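Local coordinates for nourseothricin acetyltransferase (Streptomyces noursei, PDB 5C82) that acetylates the streptothricin antibiotic nourseothricin, presumably with acetyl-CoA as donor, and thereby confers resistance to it as a member of the GNAT family, at the interface of chains A and B. Coordinates in Å, arbitrary orientation; residue numbers count along the deposited sequence, not the author numbering. Chains: chain A/B, Nourseothricin acetyltransferase.

The interface of chains A and B. Residues chain A 43-46; chain B 44-47, 164.
An antiparallel strand pairing across a two-fold axis joins two copies of this GNAT-family acetyltransferase, the first residues of strand 44-52 of each chain running side by side, so that a sheet continues from one subunit into the other; the deposited assembly is this dimer, which may be the biological form. At the centre A:Phe45 lies opposite B:Phe45, and their main chains exchange a reciprocal pair of hydrogen bonds. The amide N of A:Phe45 reaches the carbonyl O of B:Phe45 at 2.9 Å, in the plane of that carbonyl and fairly straight (153° at the hydrogen), and the symmetric bond returns from B:Phe45 to A:Phe45. Just before the strand, the carbonyl O of A:Asp43 accepts a hydrogen bond from the amide N of B:Leu47, 2.8 Å away. This bond is more bent, 141° at the hydrogen, and the donor stands above the carbonyl plane. The side chain of A:Asp43, a poorly ordered residue, puts its carboxylate carbon CG in the crowded position between the backbone N and the carbonyl carbon; its OD2 accepts a weak hydrogen bond from the hydroxyl OG1 of B:Thr46, which is anti to its own backbone N. Apolar packing comes from the A:Phe45 ring. Its CG lies beside the backbone N, anti to the carbonyl carbon (chi1 -55°), which places the outer end of the ring obliquely across B:Leu164 of strand 163-168, with CE2 3.6 Å from methyl CD2 and CZ 4.0 Å from branch carbon CG. Each of these contacts recurs with the chains exchanged.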
# COMPACT_ATOMS: atom_id res chain seq x y z
N ASP A 43 -4.10 18.24 -6.54
CA ASP A 43 -5.23 17.47 -7.07
C ASP A 43 -4.81 16.02 -7.42
O ASP A 43 -5.66 15.15 -7.53
CB ASP A 43 -5.90 18.19 -8.27
CG ASP A 43 -5.15 18.19 -9.59
OD1 ASP A 43 -3.91 18.16 -9.57
OD2 ASP A 43 -5.80 18.27 -10.66
N GLY A 44 -3.51 15.79 -7.54
CA GLY A 44 -2.96 14.47 -7.83
C GLY A 44 -1.45 14.42 -7.88
O GLY A 44 -0.75 15.18 -7.19
N PHE A 45 -0.93 13.51 -8.70
CA PHE A 45 0.51 13.33 -8.82
C PHE A 45 0.91 13.18 -10.24
O PHE A 45 0.19 12.55 -11.01
CB PHE A 45 1.00 12.09 -8.03
CG PHE A 45 0.60 12.11 -6.59
CD1 PHE A 45 1.38 12.77 -5.64
CD2 PHE A 45 -0.57 11.48 -6.16
CE1 PHE A 45 0.98 12.83 -4.30
CE2 PHE A 45 -0.95 11.51 -4.81
CZ PHE A 45 -0.17 12.18 -3.90
N THR A 46 2.09 13.67 -10.57
CA THR A 46 2.68 13.51 -11.89
C THR A 46 4.09 12.92 -11.76
O THR A 46 4.81 13.23 -10.81
CB THR A 46 2.57 14.79 -12.74
OG1 THR A 46 3.00 14.47 -14.06
CG2 THR A 46 3.41 15.92 -12.21
N GLY B 44 0.60 10.22 -14.62
CA GLY B 44 0.20 10.23 -13.23
C GLY B 44 -1.29 10.08 -13.00
O GLY B 44 -2.00 9.43 -13.78
N PHE B 45 -1.77 10.68 -11.92
CA PHE B 45 -3.18 10.59 -11.56
C PHE B 45 -3.71 11.90 -11.13
O PHE B 45 -3.01 12.65 -10.47
CB PHE B 45 -3.42 9.56 -10.43
CG PHE B 45 -2.87 8.20 -10.72
CD1 PHE B 45 -3.62 7.27 -11.44
CD2 PHE B 45 -1.59 7.83 -10.30
CE1 PHE B 45 -3.09 6.01 -11.76
CE2 PHE B 45 -1.07 6.57 -10.60
CZ PHE B 45 -1.83 5.67 -11.32
N THR B 46 -4.97 12.15 -11.43
CA THR B 46 -5.68 13.34 -10.99
C THR B 46 -6.98 12.94 -10.29
O THR B 46 -7.62 11.97 -10.66
CB THR B 46 -5.83 14.38 -12.12
OG1 THR B 46 -6.36 15.57 -11.55
CG2 THR B 46 -6.74 13.92 -13.23
N LEU B 47 -7.34 13.70 -9.26
CA LEU B 47 -8.53 13.51 -8.45
C LEU B 47 -9.38 14.75 -8.60
O LEU B 47 -8.87 15.85 -8.49
CB LEU B 47 -8.20 13.33 -6.96
CG LEU B 47 -7.86 11.92 -6.46
CD1 LEU B 47 -6.49 11.43 -7.00
CD2 LEU B 47 -7.82 11.91 -4.96
N LEU B 164 -3.42 14.02 0.97
CA LEU B 164 -3.22 12.92 0.03
C LEU B 164 -1.72 12.63 -0.11
O LEU B 164 -0.95 13.55 -0.34
CB LEU B 164 -3.80 13.32 -1.34
CG LEU B 164 -3.84 12.25 -2.42
CD1 LEU B 164 -4.93 11.18 -2.10
CD2 LEU B 164 -4.11 12.89 -3.75